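PDB 6AGH: calcium uptake protein 2, mitochondrial from Homo sapiens, which probably senses calcium through EF-hands and, by pairing with other MICU proteins, controls calcium influx through the mitochondrial calcium uniporter. Local coordinates for residues 137-142 and 174-179. Sequence-based numbering, arbitrary orientation.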
loop_
_atom_site.group_PDB
_atom_site.type_symbol
_atom_site.label_atom_id
_atom_site.label_comp_id
_atom_site.label_asym_id
_atom_site.label_seq_id
_atom_site.Cartn_x
_atom_site.Cartn_y
_atom_site.Cartn_z
ATOM N N GLU A 137 10.718 -1.631 -25.389
ATOM C CA GLU A 137 9.729 -1.423 -24.336
ATOM C C GLU A 137 10.222 -0.488 -23.237
ATOM O O GLU A 137 9.397 0.065 -22.506
ATOM C CB GLU A 137 9.296 -2.747 -23.708
ATOM C CG GLU A 137 8.586 -3.685 -24.662
ATOM C CD GLU A 137 9.511 -4.743 -25.198
ATOM O OE1 GLU A 137 10.031 -5.513 -24.371
ATOM O OE2 GLU A 137 9.728 -4.795 -26.429
ATOM N N PHE A 138 11.538 -0.320 -23.088
ATOM C CA PHE A 138 12.062 0.718 -22.203
ATOM C C PHE A 138 11.744 2.100 -22.770
ATOM O O PHE A 138 11.274 2.991 -22.042
ATOM C CB PHE A 138 13.568 0.478 -22.005
ATOM C CG PHE A 138 14.304 1.573 -21.271
ATOM C CD1 PHE A 138 13.914 1.967 -20.002
ATOM C CD2 PHE A 138 15.457 2.128 -21.810
ATOM C CE1 PHE A 138 14.612 2.950 -19.317
ATOM C CE2 PHE A 138 16.167 3.106 -21.131
ATOM C CZ PHE A 138 15.740 3.521 -19.882
ATOM N N PHE A 139 11.890 2.254 -24.093
ATOM C CA PHE A 139 11.426 3.473 -24.755
ATOM C C PHE A 139 9.945 3.715 -24.494
ATOM O O PHE A 139 9.538 4.832 -24.143
ATOM C CB PHE A 139 11.674 3.392 -26.264
ATOM C CG PHE A 139 13.115 3.424 -26.652
ATOM C CD1 PHE A 139 14.060 3.984 -25.812
ATOM C CD2 PHE A 139 13.520 2.919 -27.872
ATOM C CE1 PHE A 139 15.385 4.022 -26.178
ATOM C CE2 PHE A 139 14.840 2.955 -28.244
ATOM C CZ PHE A 139 15.774 3.510 -27.397
ATOM N N LYS A 140 9.119 2.672 -24.660
ATOM C CA LYS A 140 7.682 2.849 -24.473
ATOM C C LYS A 140 7.330 3.120 -23.010
ATOM O O LYS A 140 6.382 3.860 -22.732
ATOM C CB LYS A 140 6.920 1.634 -25.006
ATOM C CG LYS A 140 7.419 1.062 -26.347
ATOM C CD LYS A 140 7.829 2.112 -27.381
ATOM C CE LYS A 140 8.061 1.448 -28.735
ATOM N NZ LYS A 140 9.479 0.995 -28.788
ATOM N N LEU A 141 8.087 2.563 -22.062
ATOM C CA LEU A 141 7.884 2.931 -20.663
ATOM C C LEU A 141 8.130 4.420 -20.444
ATOM O O LEU A 141 7.381 5.072 -19.700
ATOM C CB LEU A 141 8.792 2.095 -19.755
ATOM C CG LEU A 141 8.535 2.179 -18.251
ATOM C CD1 LEU A 141 7.047 2.165 -17.970
ATOM C CD2 LEU A 141 9.236 1.033 -17.534
ATOM N N GLN A 142 9.169 4.984 -21.085
ATOM C CA GLN A 142 9.415 6.417 -20.891
ATOM C C GLN A 142 8.420 7.277 -21.655
ATOM O O GLN A 142 8.255 8.460 -21.346
ATOM C CB GLN A 142 10.813 6.823 -21.338
ATOM C CG GLN A 142 11.924 5.855 -21.044
ATOM C CD GLN A 142 13.167 6.183 -21.850
ATOM O OE1 GLN A 142 13.382 7.342 -22.231
ATOM N NE2 GLN A 142 14.005 5.172 -22.098
ATOM N N THR A 174 23.278 6.876 -21.728
ATOM C CA THR A 174 23.911 6.111 -20.660
ATOM C C THR A 174 23.019 4.971 -20.194
ATOM O O THR A 174 23.496 3.850 -19.986
ATOM C CB THR A 174 24.259 7.026 -19.486
ATOM O OG1 THR A 174 25.099 8.092 -19.939
ATOM C CG2 THR A 174 24.973 6.243 -18.395
ATOM N N LEU A 175 21.724 5.235 -20.013
ATOM C CA LEU A 175 20.828 4.201 -19.505
ATOM C C LEU A 175 20.664 3.064 -20.508
ATOM O O LEU A 175 20.561 1.896 -20.116
ATOM C CB LEU A 175 19.470 4.806 -19.147
ATOM C CG LEU A 175 19.475 5.791 -17.975
ATOM C CD1 LEU A 175 18.063 6.282 -17.678
ATOM C CD2 LEU A 175 20.115 5.167 -16.743
ATOM N N GLN A 176 20.623 3.385 -21.803
ATOM C CA GLN A 176 20.533 2.337 -22.816
ATOM C C GLN A 176 21.778 1.453 -22.812
ATOM O O GLN A 176 21.673 0.223 -22.883
ATOM C CB GLN A 176 20.312 2.959 -24.193
ATOM C CG GLN A 176 18.999 3.720 -24.317
ATOM C CD GLN A 176 18.885 4.484 -25.623
ATOM O OE1 GLN A 176 19.459 4.090 -26.638
ATOM N NE2 GLN A 176 18.143 5.586 -25.600
ATOM N N MET A 177 22.965 2.060 -22.715
ATOM C CA MET A 177 24.197 1.275 -22.680
ATOM C C MET A 177 24.341 0.503 -21.375
ATOM O O MET A 177 25.012 -0.535 -21.342
ATOM C CB MET A 177 25.426 2.167 -22.852
ATOM C CG MET A 177 25.667 2.768 -24.214
ATOM S SD MET A 177 27.275 3.599 -24.203
ATOM C CE MET A 177 27.000 4.962 -25.329
ATOM N N ARG A 178 23.774 1.021 -20.285
ATOM C CA ARG A 178 23.926 0.395 -18.977
ATOM C C ARG A 178 22.969 -0.777 -18.795
ATOM O O ARG A 178 23.386 -1.876 -18.412
ATOM C CB ARG A 178 23.713 1.441 -17.885
ATOM C CG ARG A 178 23.274 0.875 -16.556
ATOM C CD ARG A 178 24.414 0.184 -15.839
ATOM N NE ARG A 178 24.391 0.469 -14.409
ATOM C CZ ARG A 178 24.683 -0.421 -13.468
ATOM N NH1 ARG A 178 25.018 -1.658 -13.805
ATOM N NH2 ARG A 178 24.639 -0.075 -12.189
ATOM N N PHE A 179 21.687 -0.567 -19.098
ATOM C CA PHE A 179 20.711 -1.642 -18.972
ATOM C C PHE A 179 20.870 -2.631 -20.117
ATOM O O PHE A 179 20.952 -3.843 -19.892
ATOM C CB PHE A 179 19.290 -1.082 -18.957
ATOM C CG PHE A 179 19.023 -0.157 -17.822
ATOM C CD1 PHE A 179 19.728 -0.279 -16.639
ATOM C CD2 PHE A 179 18.071 0.839 -17.939
ATOM C CE1 PHE A 179 19.493 0.575 -15.592
ATOM C CE2 PHE A 179 17.827 1.697 -16.895
ATOM C CZ PHE A 179 18.540 1.567 -15.718
#
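In the N-terminal EF-hand lobe of this apo protein, helix 135-147, the exiting helix of the hand whose loop carries strand 132-133, packs through F138 and F139 against the short helix 174-179, probably the entering helix of the paired, degenerate hand. Strands 132-133 and 188-189 form the small antiparallel sheet by which EF-hands couple. The axes of the two short segments come within 12.1 Å, inclined at 138° between their N-to-C directions, a gap that suits large aromatic side chains. F138 fills it: CG lies anti to the backbone N (chi1 172°), which carries CZ to the other helix, and F179 turns an edge onto one face. This is a T-shaped pair, with centroids 5.6 Å apart and planes at 79°, and its closest atoms are F138 CZ and F179 CD2. The opposite face of F138 lies under the amide of Q142, one turn on in the same helix, whose NE2 sits over the ring centre. L175 adds an aliphatic wall, its CB 4.0 Å from F138 CZ, and passes on to F106 and L107 of helix 101-112; F106 and F180 extend the aromatic cluster around F138. At the side of this cluster Q176 suits a more mixed position: its long chain lays CG at the edge of F138, while its amide is weakly hydrogen-bonded to E103. F139, partly exposed here, can offer its ring edge to polar groups: Q142 NE2 lies in its plane, and the steeply inclined Q176 amide brings NE2 to the edge at CE1.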